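Local structure of probable amidase (Thermus thermophilus, 2DC0) at residues Leu75-Gly80 with Pro92-Glu97; Ala85-Pro90 with Met117-Leu122. The protein is a probable amidase of the amidase family, an alpha/beta protein built around a large mixed sheet with helices packed about it. All blocks are in the same frame, centred on the assembly; numbering follows the deposited sequence.

Two contacts join loops on the same side of the chain's centre, and both draw on the long loop between strand 69-73 and helix 99-106. Contact 1 (75-80 with 92-97) brings the start and the end of that loop together; contact 2 (85-90 with 117-122) ties its middle to the loop that follows strand 110-115. Along the sequence the segments interleave, and Leu-75 of contact 1 packs against Met-117 and Ala-121 of contact 2. Their chemistry follows their depth. Partly buried contact 1 relies on proline packing, bridging waters and charged side chains, two of them exposed, whereas buried contact 2 is joined by direct hydrogen bonds.

Contact 1 (Leu75-Gly80 with Pro92-Glu97)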
# COMPACT_ATOMS: atom_id res chain seq x y z
N LEU A 75 -1.00 7.07 -25.78
CA LEU A 75 -2.10 7.24 -24.84
C LEU A 75 -1.90 8.57 -24.12
O LEU A 75 -2.75 9.02 -23.36
CB LEU A 75 -2.18 6.08 -23.83
CG LEU A 75 -0.98 5.70 -22.95
CD1 LEU A 75 -0.75 6.74 -21.87
CD2 LEU A 75 -1.28 4.34 -22.32
N PHE A 76 -0.74 9.18 -24.38
CA PHE A 76 -0.37 10.48 -23.81
C PHE A 76 -0.62 11.55 -24.89
O PHE A 76 -0.03 11.50 -25.97
CB PHE A 76 1.13 10.53 -23.47
CG PHE A 76 1.52 9.75 -22.24
CD1 PHE A 76 1.21 10.22 -20.97
CD2 PHE A 76 2.26 8.58 -22.36
CE1 PHE A 76 1.63 9.53 -19.83
CE2 PHE A 76 2.69 7.88 -21.23
CZ PHE A 76 2.37 8.35 -19.96
N PRO A 77 -1.50 12.52 -24.62
CA PRO A 77 -1.73 13.54 -25.64
C PRO A 77 -0.47 14.38 -25.86
O PRO A 77 0.24 14.72 -24.91
CB PRO A 77 -2.88 14.35 -25.06
CG PRO A 77 -3.66 13.30 -24.31
CD PRO A 77 -2.56 12.55 -23.60
N VAL A 78 -0.18 14.70 -27.11
CA VAL A 78 0.98 15.52 -27.45
C VAL A 78 0.48 16.61 -28.38
O VAL A 78 -0.29 16.34 -29.30
CB VAL A 78 2.08 14.68 -28.16
CG1 VAL A 78 3.19 15.58 -28.67
CG2 VAL A 78 2.65 13.64 -27.21
N LYS A 79 0.90 17.85 -28.15
CA LYS A 79 0.47 18.96 -28.98
C LYS A 79 0.78 18.72 -30.46
O LYS A 79 1.89 18.30 -30.81
CB LYS A 79 1.15 20.26 -28.55
CG LYS A 79 0.78 20.75 -27.16
CD LYS A 79 1.38 22.12 -26.91
CE LYS A 79 0.88 22.70 -25.59
NZ LYS A 79 1.38 24.09 -25.37
N GLY A 80 -0.21 18.97 -31.31
CA GLY A 80 -0.02 18.80 -32.74
C GLY A 80 -0.12 17.36 -33.23
O GLY A 80 0.09 17.11 -34.41
N PRO A 92 -12.45 8.58 -24.02
CA PRO A 92 -13.00 9.59 -23.10
C PRO A 92 -12.31 10.90 -23.41
O PRO A 92 -11.28 10.91 -24.08
CB PRO A 92 -12.62 9.05 -21.72
CG PRO A 92 -12.55 7.58 -21.93
CD PRO A 92 -11.85 7.47 -23.27
N PRO A 93 -12.85 12.03 -22.93
CA PRO A 93 -12.25 13.34 -23.17
C PRO A 93 -10.85 13.47 -22.56
O PRO A 93 -10.63 13.11 -21.40
CB PRO A 93 -13.26 14.30 -22.55
CG PRO A 93 -13.81 13.50 -21.42
CD PRO A 93 -14.03 12.15 -22.05
N LEU A 94 -9.92 13.99 -23.35
CA LEU A 94 -8.55 14.19 -22.88
C LEU A 94 -8.07 15.58 -23.26
O LEU A 94 -8.54 16.16 -24.23
CB LEU A 94 -7.63 13.15 -23.52
CG LEU A 94 -7.86 11.69 -23.11
CD1 LEU A 94 -7.12 10.77 -24.06
CD2 LEU A 94 -7.39 11.49 -21.67
N PRO A 95 -7.13 16.12 -22.49
CA PRO A 95 -6.60 17.46 -22.78
C PRO A 95 -5.67 17.40 -24.00
O PRO A 95 -5.35 16.32 -24.50
CB PRO A 95 -5.88 17.83 -21.50
CG PRO A 95 -5.37 16.50 -21.01
CD PRO A 95 -6.58 15.62 -21.22
N GLU A 96 -5.23 18.57 -24.46
CA GLU A 96 -4.35 18.66 -25.62
C GLU A 96 -2.97 18.07 -25.36
O GLU A 96 -2.31 17.58 -26.28
CB GLU A 96 -4.21 20.12 -26.05
CG GLU A 96 -3.29 20.33 -27.25
CD GLU A 96 -3.10 21.80 -27.60
OE1 GLU A 96 -2.88 22.61 -26.68
OE2 GLU A 96 -3.16 22.14 -28.80
N GLU A 97 -2.53 18.12 -24.11
CA GLU A 97 -1.22 17.61 -23.74
C GLU A 97 -1.21 17.02 -22.34
O GLU A 97 -1.77 17.60 -21.41
CB GLU A 97 -0.19 18.74 -23.82
CG GLU A 97 1.19 18.35 -23.35
CD GLU A 97 2.16 19.51 -23.43
OE1 GLU A 97 1.86 20.58 -22.85
OE2 GLU A 97 3.22 19.36 -24.08
O HOH W 1 -2.90 16.46 -28.68
O HOH W 2 3.32 18.30 -26.51
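Pro-77 sets its ring against the backbone of Pro-95 and Glu-96, its CB 3.2 Å from Pro-95 O, a van der Waals contact against a carbonyl. The same ring crosses Leu-94 at about a right angle, Pro-77 CG meeting Leu-94 CB at 4.1 Å, while Pro-77 O receives a CA-H...O contact from Glu-97 CA (3.4 Å, 149° at the hydrogen). Two waters complete the join. One lies 2.7 Å from both Val-78 O and Glu-96 O; the other accepts from Lys-79 N (3.0 Å) and donates to Glu-97 OE2 (2.7 Å). The extended chain of exposed Lys-79 runs obliquely past the two glutamates, which lie on different flanks of it, Lys-79 CG touching Glu-97 CB and Glu-96 CD. Lys-79 CE comes 3.6 Å from Glu-97 OE1, yet Lys-79 NZ stays 4.3 Å from that oxygen, beyond a salt bridge. Glu-97 makes its salt bridges with Arg-102 at OE1 and Arg-105 at OE2, and Arg-105 also brings like charge close to Lys-79. The contact thus closes the two ends of one long loop on each other. Both arginines belong to helix 99-106, which begins two residues after Glu-97. Phe-76, whose side chain leaves away from 92-97, packs on Val-101 of that helix and on Leu-164 and Thr-166 of strand 163-166.

Contact 2 (Ala85-Pro90 with Met117-Leu122); sequences AGTKAP and MHEIAL
Ala-85 O accepts a hydrogen bond from Ile-120 N (2.8 Å, 155° at the hydrogen), the donor lying nearly in line with the C=O, while Gly-86 and Glu-119 bring their CA atoms within 4.4 Å. The example shows how two irregular loops of an amidase fold can be joined by two hydrogen bonds, one of them from the hydroxyl of an ST turn at Thr-87. In that turn Thr-87 OG1 accepts from Ala-89 N, a nearly straight bond of 3.1 Å. Thr-87 OG1 also donates to Glu-119 OE2 at 2.6 Å, and the carboxylate oxygen receives it on its anti lone pair. The torsion sets OG1 anti to the backbone N (chi1 -174°), facing the carboxylate. The two side chains cross at about a right angle, Thr-87 CB 3.2 Å from Glu-119 OE2. The remaining branch, CG2, meets Ile-120 CG2. Glu-119 is gripped further at OE2 by Trp-130, from the same loop as 117-122, and at OE1 by Ser-309, which links the carboxylate to a third region of the chain. Closer to the backbone, Glu-119 CB rests 3.4 Å from Gly-86 O. Asn-128 ND2 bonds to that same carbonyl and to Met-117 O, bridging the segments from outside. Beyond them, Val-312 and Leu-316 of helix 310-321 pack on Ile-120. Met-117 SE, of a selenomethionine, lies 3.8 Å from Ala-85 CA, and the bend at chi3 (-82°) turns Met-117 CE to 3.8 Å from Ala-85 O.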
# COMPACT_ATOMS: atom_id res chain seq x y z
N ALA A 85 -4.66 5.66 -29.05
CA ALA A 85 -4.57 4.57 -28.07
C ALA A 85 -4.68 3.17 -28.68
O ALA A 85 -5.15 2.23 -28.02
CB ALA A 85 -5.66 4.75 -27.00
N GLY A 86 -4.23 3.04 -29.92
CA GLY A 86 -4.24 1.76 -30.61
C GLY A 86 -5.62 1.14 -30.78
O GLY A 86 -5.74 -0.08 -30.94
N THR A 87 -6.66 1.97 -30.78
CA THR A 87 -8.02 1.46 -30.92
C THR A 87 -8.82 2.22 -31.97
O THR A 87 -8.40 3.28 -32.43
CB THR A 87 -8.78 1.54 -29.57
OG1 THR A 87 -10.06 0.91 -29.70
CG2 THR A 87 -8.98 3.00 -29.17
N LYS A 88 -9.98 1.68 -32.33
CA LYS A 88 -10.86 2.33 -33.30
C LYS A 88 -12.08 2.87 -32.56
O LYS A 88 -12.90 3.60 -33.14
CB LYS A 88 -11.30 1.34 -34.38
CG LYS A 88 -10.38 1.30 -35.59
CD LYS A 88 -10.50 2.59 -36.40
CE LYS A 88 -9.40 2.72 -37.46
NZ LYS A 88 -8.06 3.02 -36.85
N ALA A 89 -12.21 2.53 -31.29
CA ALA A 89 -13.33 2.98 -30.49
C ALA A 89 -13.14 4.41 -30.01
O ALA A 89 -12.02 4.91 -29.94
CB ALA A 89 -13.52 2.06 -29.29
N PRO A 90 -14.24 5.09 -29.68
CA PRO A 90 -14.11 6.47 -29.20
C PRO A 90 -13.44 6.47 -27.82
O PRO A 90 -13.59 5.51 -27.05
CB PRO A 90 -15.56 6.95 -29.14
CG PRO A 90 -16.32 5.69 -28.84
CD PRO A 90 -15.65 4.69 -29.77
N MSE A 117 0.82 0.83 -29.72
CA MSE A 117 0.68 0.19 -28.39
C MSE A 117 -0.42 -0.84 -28.45
O MSE A 117 -1.28 -0.79 -29.33
CB MSE A 117 0.34 1.26 -27.35
CG MSE A 117 -0.81 2.15 -27.77
SE MSE A 117 -1.36 3.34 -26.35
CE MSE A 117 -2.49 2.11 -25.33
N HIS A 118 -0.41 -1.68 -27.59
CA HIS A 118 -1.44 -2.70 -27.54
C HIS A 118 -2.72 -1.90 -27.30
O HIS A 118 -2.71 -0.94 -26.52
CB HIS A 118 -1.19 -3.66 -26.37
CG HIS A 118 -2.01 -4.91 -26.45
ND1 HIS A 118 -1.51 -6.10 -26.92
CD2 HIS A 118 -3.32 -5.13 -26.18
CE1 HIS A 118 -2.47 -7.01 -26.93
NE2 HIS A 118 -3.58 -6.44 -26.49
N GLU A 119 -3.81 -2.29 -27.96
CA GLU A 119 -5.07 -1.58 -27.84
C GLU A 119 -5.47 -1.18 -26.42
O GLU A 119 -5.60 -2.03 -25.53
CB GLU A 119 -6.19 -2.39 -28.49
CG GLU A 119 -7.56 -1.72 -28.41
CD GLU A 119 -8.57 -2.32 -29.36
OE1 GLU A 119 -8.56 -3.56 -29.53
OE2 GLU A 119 -9.39 -1.57 -29.93
N ILE A 120 -5.68 0.12 -26.25
CA ILE A 120 -6.02 0.80 -25.00
C ILE A 120 -5.17 0.35 -23.82
O ILE A 120 -5.59 0.48 -22.67
CB ILE A 120 -7.52 0.70 -24.61
CG1 ILE A 120 -7.93 -0.76 -24.40
CG2 ILE A 120 -8.38 1.39 -25.67
CD1 ILE A 120 -9.27 -0.95 -23.70
N ALA A 121 -3.99 -0.16 -24.13
CA ALA A 121 -3.02 -0.63 -23.13
C ALA A 121 -3.50 -1.87 -22.38
O ALA A 121 -2.93 -2.24 -21.36
CB ALA A 121 -2.70 0.48 -22.14
N LEU A 122 -4.54 -2.51 -22.88
CA LEU A 122 -5.07 -3.70 -22.22
C LEU A 122 -4.54 -4.97 -22.88
O LEU A 122 -5.28 -5.68 -23.56
CB LEU A 122 -6.60 -3.67 -22.25
CG LEU A 122 -7.33 -4.75 -21.45
CD1 LEU A 122 -6.80 -4.80 -20.02
CD2 LEU A 122 -8.82 -4.43 -21.46